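Local coordinates for putative membrane anchored protein (Corynebacterium diphtheriae, PDB 3LSO) that is of unknown function but is probably a membrane-anchored protein exposed outside the cell, built from all-beta domains strung into an elongated chain, at residues 254-258 with 282-286; 360-366 with 393-399; 41-47 with 76-81; 194-198 with 262-266. One frame throughout, in Å; residues are numbered along the deposited sequence.

From the N terminus, interaction 3 is the first to close, drawing 41-47 and 76-81 together at the far end of the N-terminal domain. The middle domain holds interaction 4, about 45 Å from interaction 3 between nearest atoms, and interaction 1. These two cross along the chain: 194-198, 254-258, 262-266 and 282-286 come in alternating order. Interaction 4 ties the first strand to strand 258-267 across a sandwich, and interaction 1 ties the loop leading into that strand to its hairpin partner. They touch where Ile-282 CD1 lies 3.7 Å from Ile-262 CG1. Interaction 2 closes last, pairing two strands in the third domain; its nearest atoms are about 17 Å from interaction 1.

Interaction 1: 254-258 with 282-286; sequences FDTSG and IPVVT
Val-284, Phe-254 and Ser-257 carry most of this contact, in which a loop turns into a strand beside an antiparallel partner. Strand 282-285 runs extended and stops before Thr-286. Opposite it, Phe-254 is extended (phi/psi -81°/152°), Asp-255 bends the chain at -98°/-38°, and Thr-256 and Ser-257 straighten it again into Gly-258, the first residue of the next strand. Gly-258 and Val-284 form an antiparallel hydrogen-bonded pair with CA atoms 5.2 Å apart: Gly-258 N donates to Val-284 O at 2.9 Å and Val-284 N to Gly-258 O at 2.8 Å. Glycine suits this place because phi/psi of 150°/169° would jam a CB against the preceding carbonyl. Beside it, Ser-257 turns its CB toward Val-285 and Thr-286, with chi1 p; its OG is hydrogen-bonded to Ile-426 N of the following domain. Phe-254, chi1 m and chi2 104°, folds back over the strand. Val-284, chi1 t, sets CG2 3.8 Å from the ring centroid and 22° off its normal, a CH-pi contact, while Ile-282 CD1 meets the ring edge at 4.5 Å from CZ. A flat aromatic beside branched aliphatics fills the space between layers well. Here the E-F loop places Phe-254 between the sheets as strand F starts to pair with strand G, the topology of an immunoglobulin-like sandwich.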
loop_
_atom_site.group_PDB
_atom_site.type_symbol
_atom_site.label_atom_id
_atom_site.label_comp_id
_atom_site.label_asym_id
_atom_site.label_seq_id
_atom_site.Cartn_x
_atom_site.Cartn_y
_atom_site.Cartn_z
ATOM N N PHE B 254 -23.371 8.261 6.933
ATOM C CA PHE B 254 -23.727 6.898 7.291
ATOM C C PHE B 254 -24.988 6.824 8.142
ATOM O O PHE B 254 -25.310 7.746 8.888
ATOM C CB PHE B 254 -22.576 6.216 8.007
ATOM C CG PHE B 254 -21.382 5.987 7.136
ATOM C CD1 PHE B 254 -20.258 6.799 7.253
ATOM C CD2 PHE B 254 -21.371 4.960 6.196
ATOM C CE1 PHE B 254 -19.147 6.598 6.456
ATOM C CE2 PHE B 254 -20.253 4.754 5.386
ATOM C CZ PHE B 254 -19.145 5.571 5.520
ATOM N N ASP B 255 -25.695 5.706 8.037
ATOM C CA ASP B 255 -26.915 5.507 8.807
ATOM C C ASP B 255 -26.673 4.687 10.057
ATOM O O ASP B 255 -27.264 4.961 11.084
ATOM C CB ASP B 255 -27.937 4.783 7.955
ATOM C CG ASP B 255 -28.497 5.651 6.858
ATOM O OD1 ASP B 255 -29.003 6.740 7.212
ATOM O OD2 ASP B 255 -28.440 5.229 5.668
ATOM N N THR B 256 -25.797 3.686 9.958
ATOM C CA THR B 256 -25.565 2.691 11.009
ATOM C C THR B 256 -24.065 2.498 11.204
ATOM O O THR B 256 -23.300 2.630 10.251
ATOM C CB THR B 256 -26.157 1.308 10.594
ATOM O OG1 THR B 256 -25.615 0.910 9.331
ATOM C CG2 THR B 256 -27.692 1.350 10.484
ATOM N N SER B 257 -23.636 2.169 12.417
ATOM C CA SER B 257 -22.224 1.862 12.639
ATOM C C SER B 257 -21.827 0.500 12.028
ATOM O O SER B 257 -22.692 -0.327 11.707
ATOM C CB SER B 257 -21.835 1.981 14.129
ATOM O OG SER B 257 -22.348 0.941 14.930
ATOM N N GLY B 258 -20.516 0.305 11.858
ATOM C CA GLY B 258 -19.916 -0.903 11.274
ATOM C C GLY B 258 -18.592 -0.627 10.550
ATOM O O GLY B 258 -18.227 0.526 10.342
ATOM N N ILE B 282 -13.543 1.814 6.473
ATOM C CA ILE B 282 -13.706 2.823 7.513
ATOM C C ILE B 282 -14.549 2.296 8.649
ATOM O O ILE B 282 -15.695 1.915 8.438
ATOM C CB ILE B 282 -14.479 4.027 7.043
ATOM C CG1 ILE B 282 -13.794 4.711 5.874
ATOM C CG2 ILE B 282 -14.599 5.051 8.186
ATOM C CD1 ILE B 282 -14.689 5.815 5.257
ATOM N N PRO B 283 -14.010 2.317 9.870
ATOM C CA PRO B 283 -14.837 1.930 10.969
ATOM C C PRO B 283 -15.754 3.079 11.306
ATOM O O PRO B 283 -15.279 4.183 11.573
ATOM C CB PRO B 283 -13.832 1.737 12.109
ATOM C CG PRO B 283 -12.495 1.900 11.499
ATOM C CD PRO B 283 -12.685 2.742 10.327
ATOM N N VAL B 284 -17.054 2.833 11.299
ATOM C CA VAL B 284 -17.989 3.859 11.682
ATOM C C VAL B 284 -18.630 3.510 13.014
ATOM O O VAL B 284 -19.144 2.422 13.198
ATOM C CB VAL B 284 -19.003 4.077 10.587
ATOM C CG1 VAL B 284 -20.099 4.972 11.042
ATOM C CG2 VAL B 284 -18.316 4.702 9.424
ATOM N N VAL B 285 -18.569 4.436 13.955
ATOM C CA VAL B 285 -19.036 4.197 15.311
ATOM C C VAL B 285 -20.261 5.085 15.581
ATOM O O VAL B 285 -20.457 6.089 14.882
ATOM C CB VAL B 285 -17.905 4.524 16.317
ATOM C CG1 VAL B 285 -16.804 3.483 16.251
ATOM C CG2 VAL B 285 -17.321 5.898 16.030
ATOM N N THR B 286 -21.067 4.738 16.590
ATOM C CA THR B 286 -22.264 5.533 16.941
ATOM C C THR B 286 -21.942 6.975 17.380
ATOM O O THR B 286 -22.237 7.939 16.667
ATOM C CB THR B 286 -23.080 4.831 18.031
ATOM O OG1 THR B 286 -23.394 3.508 17.581
ATOM C CG2 THR B 286 -24.374 5.602 18.336
#

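Interaction 2: 360-366 with 393-399; sequences SSKLATT and YRGFHSD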
loop_
_atom_site.group_PDB
_atom_site.type_symbol
_atom_site.label_atom_id
_atom_site.label_comp_id
_atom_site.label_asym_id
_atom_site.label_seq_id
_atom_site.Cartn_x
_atom_site.Cartn_y
_atom_site.Cartn_z
ATOM N N SER B 360 -8.983 -0.082 47.328
ATOM C CA SER B 360 -10.256 -0.167 48.022
ATOM C C SER B 360 -11.051 1.089 47.712
ATOM O O SER B 360 -10.497 2.194 47.578
ATOM C CB SER B 360 -10.092 -0.415 49.522
ATOM O OG SER B 360 -9.196 0.508 50.063
ATOM N N SER B 361 -12.346 0.905 47.509
ATOM C CA SER B 361 -13.165 2.002 47.012
ATOM C C SER B 361 -14.582 1.771 47.386
ATOM O O SER B 361 -14.956 0.649 47.727
ATOM C CB SER B 361 -13.047 2.170 45.499
ATOM O OG SER B 361 -13.208 0.935 44.881
ATOM N N LYS B 362 -15.351 2.840 47.369
ATOM C CA LYS B 362 -16.741 2.732 47.696
ATOM C C LYS B 362 -17.560 2.981 46.455
ATOM O O LYS B 362 -17.222 3.833 45.652
ATOM C CB LYS B 362 -17.070 3.611 48.898
ATOM C CG LYS B 362 -16.757 2.840 50.243
ATOM C CD LYS B 362 -16.596 3.739 51.470
ATOM C CE LYS B 362 -16.883 3.005 52.810
ATOM N NZ LYS B 362 -15.890 1.917 53.122
ATOM N N LEU B 363 -18.574 2.165 46.235
ATOM C CA LEU B 363 -19.398 2.340 45.060
ATOM C C LEU B 363 -20.428 3.378 45.368
ATOM O O LEU B 363 -21.472 3.055 45.908
ATOM C CB LEU B 363 -20.125 1.050 44.692
ATOM C CG LEU B 363 -20.712 0.950 43.283
ATOM C CD1 LEU B 363 -21.040 -0.507 43.042
ATOM C CD2 LEU B 363 -21.929 1.851 43.032
ATOM N N ALA B 364 -20.164 4.612 44.989
ATOM C CA ALA B 364 -21.037 5.709 45.347
ATOM C C ALA B 364 -22.119 5.990 44.317
ATOM O O ALA B 364 -23.220 6.364 44.685
ATOM C CB ALA B 364 -20.217 6.945 45.560
ATOM N N THR B 365 -21.795 5.865 43.036
ATOM C CA THR B 365 -22.748 6.211 41.987
ATOM C C THR B 365 -23.287 5.009 41.178
ATOM O O THR B 365 -22.507 4.164 40.658
ATOM C CB THR B 365 -22.136 7.200 41.067
ATOM O OG1 THR B 365 -21.917 8.381 41.817
ATOM C CG2 THR B 365 -23.082 7.540 39.954
ATOM N N THR B 366 -24.613 4.934 41.087
ATOM C CA THR B 366 -25.251 3.915 40.313
ATOM C C THR B 366 -26.101 4.667 39.309
ATOM O O THR B 366 -26.928 5.496 39.697
ATOM C CB THR B 366 -26.153 3.060 41.204
ATOM O OG1 THR B 366 -25.391 2.548 42.315
ATOM C CG2 THR B 366 -26.783 1.935 40.397
ATOM N N TYR B 393 -23.572 2.247 34.473
ATOM C CA TYR B 393 -22.425 2.865 35.099
ATOM C C TYR B 393 -22.455 2.626 36.583
ATOM O O TYR B 393 -23.538 2.732 37.208
ATOM C CB TYR B 393 -22.475 4.356 34.859
ATOM C CG TYR B 393 -21.358 5.127 35.481
ATOM C CD1 TYR B 393 -20.130 5.244 34.829
ATOM C CD2 TYR B 393 -21.534 5.782 36.703
ATOM C CE1 TYR B 393 -19.099 5.987 35.382
ATOM C CE2 TYR B 393 -20.504 6.520 37.269
ATOM C CZ TYR B 393 -19.293 6.622 36.599
ATOM O OH TYR B 393 -18.268 7.350 37.131
ATOM N N ARG B 394 -21.280 2.324 37.137
ATOM C CA ARG B 394 -21.098 2.208 38.558
ATOM C C ARG B 394 -19.815 2.931 38.847
ATOM O O ARG B 394 -18.755 2.512 38.359
ATOM C CB ARG B 394 -20.930 0.760 38.977
ATOM C CG ARG B 394 -22.118 -0.149 38.663
ATOM C CD ARG B 394 -23.312 0.184 39.519
ATOM N NE ARG B 394 -24.370 -0.772 39.299
ATOM C CZ ARG B 394 -25.246 -0.713 38.300
ATOM N NH1 ARG B 394 -25.192 0.272 37.393
ATOM N NH2 ARG B 394 -26.174 -1.661 38.210
ATOM N N GLY B 395 -19.904 4.007 39.649
ATOM C CA GLY B 395 -18.756 4.865 39.948
ATOM C C GLY B 395 -18.194 4.739 41.354
ATOM O O GLY B 395 -18.923 4.810 42.348
ATOM N N PHE B 396 -16.880 4.613 41.427
ATOM C CA PHE B 396 -16.183 4.222 42.641
ATOM C C PHE B 396 -15.312 5.327 43.168
ATOM O O PHE B 396 -14.686 6.046 42.389
ATOM C CB PHE B 396 -15.285 3.041 42.309
ATOM C CG PHE B 396 -16.042 1.788 41.944
ATOM C CD1 PHE B 396 -16.341 0.826 42.924
ATOM C CD2 PHE B 396 -16.433 1.555 40.616
ATOM C CE1 PHE B 396 -17.028 -0.349 42.586
ATOM C CE2 PHE B 396 -17.111 0.389 40.262
ATOM C CZ PHE B 396 -17.411 -0.582 41.250
ATOM N N HIS B 397 -15.255 5.470 44.481
ATOM C CA HIS B 397 -14.430 6.487 45.095
ATOM C C HIS B 397 -13.433 5.819 46.015
ATOM O O HIS B 397 -13.772 4.909 46.750
ATOM C CB HIS B 397 -15.288 7.413 45.940
ATOM C CG HIS B 397 -16.149 8.350 45.158
ATOM N ND1 HIS B 397 -17.217 7.914 44.411
ATOM C CD2 HIS B 397 -16.146 9.700 45.054
ATOM C CE1 HIS B 397 -17.816 8.950 43.857
ATOM N NE2 HIS B 397 -17.189 10.045 44.236
ATOM N N SER B 398 -12.199 6.281 46.007
ATOM C CA SER B 398 -11.205 5.728 46.902
ATOM C C SER B 398 -11.668 5.884 48.345
ATOM O O SER B 398 -12.290 6.888 48.708
ATOM C CB SER B 398 -9.898 6.467 46.702
ATOM O OG SER B 398 -9.005 6.158 47.755
ATOM N N ASP B 399 -11.374 4.904 49.184
ATOM C CA ASP B 399 -11.734 5.046 50.590
ATOM C C ASP B 399 -10.576 5.568 51.422
ATOM O O ASP B 399 -10.596 5.494 52.641
ATOM C CB ASP B 399 -12.324 3.753 51.162
ATOM C CG ASP B 399 -11.332 2.585 51.157
ATOM O OD1 ASP B 399 -10.248 2.670 50.513
ATOM O OD2 ASP B 399 -11.648 1.560 51.807
HETATM O O HOH W 1 -8.195 3.627 48.247
#
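A classic beta bulge interrupts this antiparallel ladder in the third domain: Ala-364 and Thr-365 both face Gly-395. The single carbonyl Gly-395 O accepts two backbone donors, Ala-364 N at 2.9 Å and Thr-365 N at 3.1 Å, and Gly-395 N answers by donating to Thr-365 O at 2.8 Å. The extra residue is accommodated by the helix-like psi of -38° at Ala-364. Glycine fits opposite, since a CB there would clash with the Tyr-393 ring. Before the bulge the register is regular: Lys-362 N reaches His-397 O at 2.7 Å, and His-397 N reaches Lys-362 O at 2.8 Å. Between these rungs and the bulge, Leu-363 CG rests over the face of the Phe-396 ring, 4.0 Å from CE1, giving an apolar patch on one side of the pair. On the other side Thr-365 OG1 and Tyr-393 OH are both satisfied by the carboxylate of Glu-339, on neighbouring strand 335-343. Arg-394 NH1 donates to Tyr-393 O at 3.0 Å and also to Glu-391 O, while Thr-366 CG2 lies over its guanidinium. At the open end Asp-399 N donates to Ser-360 O at 3.3 Å. Water 1 donates to that same oxygen at 2.8 Å and lies 2.7 Å from Ser-398 OG, which also hydrogen-bonds to Thr-400 OG1, while Ser-360 OG gives Asp-399 OD1 a very short hydrogen bond of 2.4 Å.

Interaction 3: 41-47 with 76-81; sequences YKFNQKS and VSNDNL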
loop_
_atom_site.group_PDB
_atom_site.type_symbol
_atom_site.label_atom_id
_atom_site.label_comp_id
_atom_site.label_asym_id
_atom_site.label_seq_id
_atom_site.Cartn_x
_atom_site.Cartn_y
_atom_site.Cartn_z
ATOM N N TYR B 41 35.140 -17.085 -49.803
ATOM C CA TYR B 41 36.168 -16.921 -48.777
ATOM C C TYR B 41 35.496 -17.119 -47.411
ATOM O O TYR B 41 34.863 -16.218 -46.880
ATOM C CB TYR B 41 36.832 -15.533 -48.905
ATOM C CG TYR B 41 38.172 -15.375 -48.214
ATOM C CD1 TYR B 41 39.363 -15.672 -48.884
ATOM C CD2 TYR B 41 38.255 -14.919 -46.889
ATOM C CE1 TYR B 41 40.604 -15.527 -48.246
ATOM C CE2 TYR B 41 39.486 -14.770 -46.242
ATOM C CZ TYR B 41 40.657 -15.071 -46.929
ATOM O OH TYR B 41 41.885 -14.938 -46.307
ATOM N N LYS B 42 35.597 -18.324 -46.868
ATOM C CA LYS B 42 34.945 -18.649 -45.609
ATOM C C LYS B 42 36.013 -18.952 -44.574
ATOM O O LYS B 42 36.889 -19.781 -44.810
ATOM C CB LYS B 42 33.987 -19.841 -45.787
ATOM C CG LYS B 42 32.799 -19.528 -46.696
ATOM C CD LYS B 42 31.772 -20.652 -46.822
ATOM C CE LYS B 42 30.475 -20.075 -47.405
ATOM N NZ LYS B 42 29.552 -21.054 -48.052
ATOM N N PHE B 43 35.986 -18.232 -43.463
ATOM C CA PHE B 43 36.745 -18.636 -42.293
ATOM C C PHE B 43 35.880 -18.459 -41.029
ATOM O O PHE B 43 34.712 -18.068 -41.116
ATOM C CB PHE B 43 38.141 -17.968 -42.231
ATOM C CG PHE B 43 38.109 -16.497 -41.942
ATOM C CD1 PHE B 43 38.282 -16.029 -40.643
ATOM C CD2 PHE B 43 37.901 -15.576 -42.963
ATOM C CE1 PHE B 43 38.232 -14.661 -40.358
ATOM C CE2 PHE B 43 37.855 -14.202 -42.688
ATOM C CZ PHE B 43 38.028 -13.748 -41.380
ATOM N N ASN B 44 36.459 -18.710 -39.861
ATOM C CA ASN B 44 35.698 -19.254 -38.758
ATOM C C ASN B 44 36.480 -19.114 -37.455
ATOM O O ASN B 44 37.597 -19.629 -37.342
ATOM C CB ASN B 44 35.494 -20.735 -39.116
ATOM C CG ASN B 44 34.712 -21.472 -38.113
ATOM O OD1 ASN B 44 33.548 -21.156 -37.879
ATOM N ND2 ASN B 44 35.321 -22.481 -37.514
ATOM N N GLN B 45 35.921 -18.424 -36.465
ATOM C CA GLN B 45 36.676 -18.196 -35.226
ATOM C C GLN B 45 35.872 -18.149 -33.931
ATOM O O GLN B 45 34.962 -17.337 -33.788
ATOM C CB GLN B 45 37.509 -16.918 -35.339
ATOM C CG GLN B 45 38.762 -16.932 -34.451
ATOM C CD GLN B 45 39.317 -15.541 -34.182
ATOM O OE1 GLN B 45 38.676 -14.527 -34.492
ATOM N NE2 GLN B 45 40.506 -15.486 -33.589
ATOM N N LYS B 46 36.244 -19.012 -32.991
ATOM C CA LYS B 46 35.668 -19.009 -31.651
ATOM C C LYS B 46 36.192 -17.824 -30.864
ATOM O O LYS B 46 37.368 -17.483 -30.963
ATOM C CB LYS B 46 35.986 -20.312 -30.905
ATOM C CG LYS B 46 34.954 -21.424 -31.092
ATOM C CD LYS B 46 35.140 -22.570 -30.103
ATOM C CE LYS B 46 36.335 -23.441 -30.468
ATOM N NZ LYS B 46 36.336 -23.751 -31.928
ATOM N N SER B 47 35.309 -17.217 -30.071
ATOM C CA SER B 47 35.621 -16.000 -29.319
ATOM C C SER B 47 34.814 -15.842 -28.008
ATOM O O SER B 47 34.264 -16.822 -27.478
ATOM C CB SER B 47 35.416 -14.790 -30.220
ATOM O OG SER B 47 35.888 -13.624 -29.593
ATOM N N VAL B 76 40.621 -9.511 -31.544
ATOM C CA VAL B 76 41.004 -10.807 -32.145
ATOM C C VAL B 76 42.157 -10.749 -33.169
ATOM O O VAL B 76 42.076 -10.043 -34.180
ATOM C CB VAL B 76 39.774 -11.561 -32.742
ATOM C CG1 VAL B 76 38.837 -12.011 -31.616
ATOM C CG2 VAL B 76 39.035 -10.705 -33.777
ATOM N N SER B 77 43.229 -11.485 -32.893
ATOM C CA SER B 77 44.293 -11.660 -33.873
ATOM C C SER B 77 43.951 -12.832 -34.779
ATOM O O SER B 77 43.721 -13.942 -34.303
ATOM C CB SER B 77 45.642 -11.886 -33.187
ATOM O OG SER B 77 46.231 -10.655 -32.804
ATOM N N ASN B 78 43.897 -12.577 -36.081
ATOM C CA ASN B 78 43.636 -13.623 -37.062
ATOM C C ASN B 78 44.445 -13.393 -38.339
ATOM O O ASN B 78 44.438 -12.302 -38.889
ATOM C CB ASN B 78 42.140 -13.699 -37.361
ATOM C CG ASN B 78 41.731 -14.992 -38.039
ATOM O OD1 ASN B 78 42.202 -16.058 -37.718
ATOM N ND2 ASN B 78 40.818 -14.892 -38.963
ATOM N N ASP B 79 45.157 -14.424 -38.787
ATOM C CA ASP B 79 45.970 -14.353 -39.997
ATOM C C ASP B 79 45.133 -14.072 -41.243
ATOM O O ASP B 79 45.645 -13.564 -42.242
ATOM C CB ASP B 79 46.759 -15.652 -40.191
ATOM C CG ASP B 79 48.199 -15.558 -39.698
ATOM O OD1 ASP B 79 48.549 -14.584 -39.001
ATOM O OD2 ASP B 79 48.990 -16.473 -40.017
ATOM N N ASN B 80 43.847 -14.404 -41.179
ATOM C CA ASN B 80 42.915 -14.130 -42.263
ATOM C C ASN B 80 42.652 -12.650 -42.517
ATOM O O ASN B 80 41.903 -12.298 -43.429
ATOM C CB ASN B 80 41.599 -14.837 -41.991
ATOM C CG ASN B 80 41.586 -16.233 -42.518
ATOM O OD1 ASN B 80 41.571 -16.438 -43.731
ATOM N ND2 ASN B 80 41.597 -17.212 -41.621
ATOM N N LEU B 81 43.276 -11.796 -41.708
ATOM C CA LEU B 81 43.154 -10.338 -41.825
ATOM C C LEU B 81 44.459 -9.649 -42.287
ATOM O O LEU B 81 44.492 -8.435 -42.497
ATOM C CB LEU B 81 42.675 -9.735 -40.495
ATOM C CG LEU B 81 41.563 -10.460 -39.719
ATOM C CD1 LEU B 81 41.618 -10.097 -38.230
ATOM C CD2 LEU B 81 40.166 -10.213 -40.298
#
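This is a side-chain contact at the surface, near the far tip of the N-terminal domain, where strand 41-54 faces the end of strand 64-77 and the 3-10 turn that follows. The backbones stand well apart, 7.6 Å between the CA atoms of Phe-43 and Asn-80 and 8.0 Å between those of Ser-47 and Val-76, so side chains must bridge the gap. Phe-43 and Gln-45 do much of this. Asn-80 lays its CB squarely over the Phe-43 ring, 3.6 Å from the centroid and 3° off the normal, a CH-pi contact, and Leu-81 CD2 comes within 4.3 Å of Phe-43 CZ. The all-beta domain belongs to the E-set clan, and backbone bonds of Phe-43, Gln-45 and Ser-47 to strand 25-36 hold this strand in its sheet; Gln-45 pairs there with Cys-32, which forms a disulfide with Cys-176. The long Gln-45 reaches across with OE1 3.6 Å from Val-76 CB, whereas the short Ser-47 meets Val-76 CG1 at 3.9 Å from its OG.

Interaction 4: 194-198 with 262-266; sequences GLTIT and ITARF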
loop_
_atom_site.group_PDB
_atom_site.type_symbol
_atom_site.label_atom_id
_atom_site.label_comp_id
_atom_site.label_asym_id
_atom_site.label_seq_id
_atom_site.Cartn_x
_atom_site.Cartn_y
_atom_site.Cartn_z
ATOM N N GLY B 194 -2.890 2.175 -9.468
ATOM C CA GLY B 194 -4.354 2.172 -9.501
ATOM C C GLY B 194 -4.897 3.335 -8.691
ATOM O O GLY B 194 -4.182 4.314 -8.456
ATOM N N LEU B 195 -6.152 3.238 -8.261
ATOM C CA LEU B 195 -6.747 4.295 -7.476
ATOM C C LEU B 195 -6.431 4.094 -6.024
ATOM O O LEU B 195 -6.458 2.971 -5.534
ATOM C CB LEU B 195 -8.256 4.294 -7.627
ATOM C CG LEU B 195 -8.854 4.871 -8.906
ATOM C CD1 LEU B 195 -8.494 3.989 -10.084
ATOM C CD2 LEU B 195 -10.367 4.982 -8.778
ATOM N N THR B 196 -6.140 5.193 -5.339
ATOM C CA THR B 196 -5.931 5.184 -3.896
ATOM C C THR B 196 -7.013 6.057 -3.266
ATOM O O THR B 196 -7.469 7.040 -3.861
ATOM C CB THR B 196 -4.530 5.698 -3.519
ATOM O OG1 THR B 196 -4.458 7.111 -3.749
ATOM C CG2 THR B 196 -3.438 4.991 -4.349
ATOM N N ILE B 197 -7.433 5.689 -2.064
ATOM C CA ILE B 197 -8.589 6.315 -1.439
ATOM C C ILE B 197 -8.193 7.087 -0.191
ATOM O O ILE B 197 -7.319 6.663 0.566
ATOM C CB ILE B 197 -9.645 5.270 -1.080
ATOM C CG1 ILE B 197 -10.204 4.631 -2.349
ATOM C CG2 ILE B 197 -10.767 5.890 -0.274
ATOM C CD1 ILE B 197 -11.489 3.875 -2.136
ATOM N N THR B 198 -8.832 8.227 0.020
ATOM C CA THR B 198 -8.581 9.005 1.221
ATOM C C THR B 198 -9.861 9.119 2.007
ATOM O O THR B 198 -10.878 9.624 1.516
ATOM C CB THR B 198 -7.986 10.389 0.904
ATOM O OG1 THR B 198 -6.735 10.197 0.238
ATOM C CG2 THR B 198 -7.759 11.196 2.190
ATOM N N ILE B 262 -15.310 0.993 1.451
ATOM C CA ILE B 262 -15.402 1.992 0.414
ATOM C C ILE B 262 -14.617 1.487 -0.775
ATOM O O ILE B 262 -13.477 1.004 -0.636
ATOM C CB ILE B 262 -14.837 3.342 0.875
ATOM C CG1 ILE B 262 -15.392 3.722 2.256
ATOM C CG2 ILE B 262 -15.127 4.434 -0.143
ATOM C CD1 ILE B 262 -16.927 3.803 2.325
ATOM N N THR B 263 -15.246 1.580 -1.946
ATOM C CA THR B 263 -14.609 1.170 -3.182
ATOM C C THR B 263 -14.688 2.322 -4.158
ATOM O O THR B 263 -15.727 3.005 -4.238
ATOM C CB THR B 263 -15.256 -0.097 -3.745
ATOM O OG1 THR B 263 -15.238 -1.120 -2.732
ATOM C CG2 THR B 263 -14.484 -0.594 -4.955
ATOM N N ALA B 264 -13.577 2.571 -4.853
ATOM C CA ALA B 264 -13.502 3.592 -5.896
ATOM C C ALA B 264 -13.174 2.891 -7.192
ATOM O O ALA B 264 -12.288 2.013 -7.228
ATOM C CB ALA B 264 -12.433 4.616 -5.578
ATOM N N ARG B 265 -13.889 3.279 -8.249
ATOM C CA ARG B 265 -13.779 2.632 -9.548
ATOM C C ARG B 265 -13.694 3.690 -10.630
ATOM O O ARG B 265 -14.541 4.582 -10.700
ATOM C CB ARG B 265 -14.985 1.729 -9.793
ATOM C CG ARG B 265 -15.136 1.312 -11.239
ATOM C CD ARG B 265 -16.096 0.159 -11.422
ATOM N NE ARG B 265 -15.523 -1.078 -10.912
ATOM C CZ ARG B 265 -16.194 -2.216 -10.789
ATOM N NH1 ARG B 265 -17.465 -2.283 -11.157
ATOM N NH2 ARG B 265 -15.594 -3.292 -10.298
ATOM N N PHE B 266 -12.668 3.590 -11.470
ATOM C CA PHE B 266 -12.482 4.525 -12.586
ATOM C C PHE B 266 -13.362 4.167 -13.791
ATOM O O PHE B 266 -13.385 3.019 -14.242
ATOM C CB PHE B 266 -11.001 4.626 -12.981
ATOM C CG PHE B 266 -10.701 5.731 -13.954
ATOM C CD1 PHE B 266 -10.774 7.066 -13.563
ATOM C CD2 PHE B 266 -10.327 5.440 -15.267
ATOM C CE1 PHE B 266 -10.488 8.103 -14.471
ATOM C CE2 PHE B 266 -10.033 6.468 -16.184
ATOM C CZ PHE B 266 -10.113 7.801 -15.783
#
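Ile-197 drives its CD1 onto Ala-264, 3.6 Å from the CB, and onto the neighbouring backbone, 3.8 Å from Ile-262 O; Ile-262 CG2 is 4.2 Å from the same methyl. Two residues earlier, just before the strand begins, Leu-195 points the same way. Its CD2 lies 3.8 Å from Ala-264 CB and its CD1 3.9 Å from Phe-266 CB, so Ala-264 is flanked by two larger aliphatic side chains. The small methyl of Ala-264 suits this place: it permits the axes of strands 196-198 and 262-266 to pass 7.8 Å apart, at 132° between their directions, without hydrogen bonding to each other. Ile-262 starts toward the partner but leads away to Ile-211 and Ile-282, extending the apolar layer. Thr-263 and Arg-265 point away from 194-198 into a second, covered polar face: Thr-263 OG1 bonds to Glu-279, and Arg-265 makes a salt bridge with Asp-277 and a hydrogen bond to Pro-462 O near the end of the modelled chain. Thr-196 likewise turns away from the contact. Two sheets meeting through interdigitated aliphatics, with strand A on strand F, form part of the hydrophobic core of an immunoglobulin-like beta sandwich.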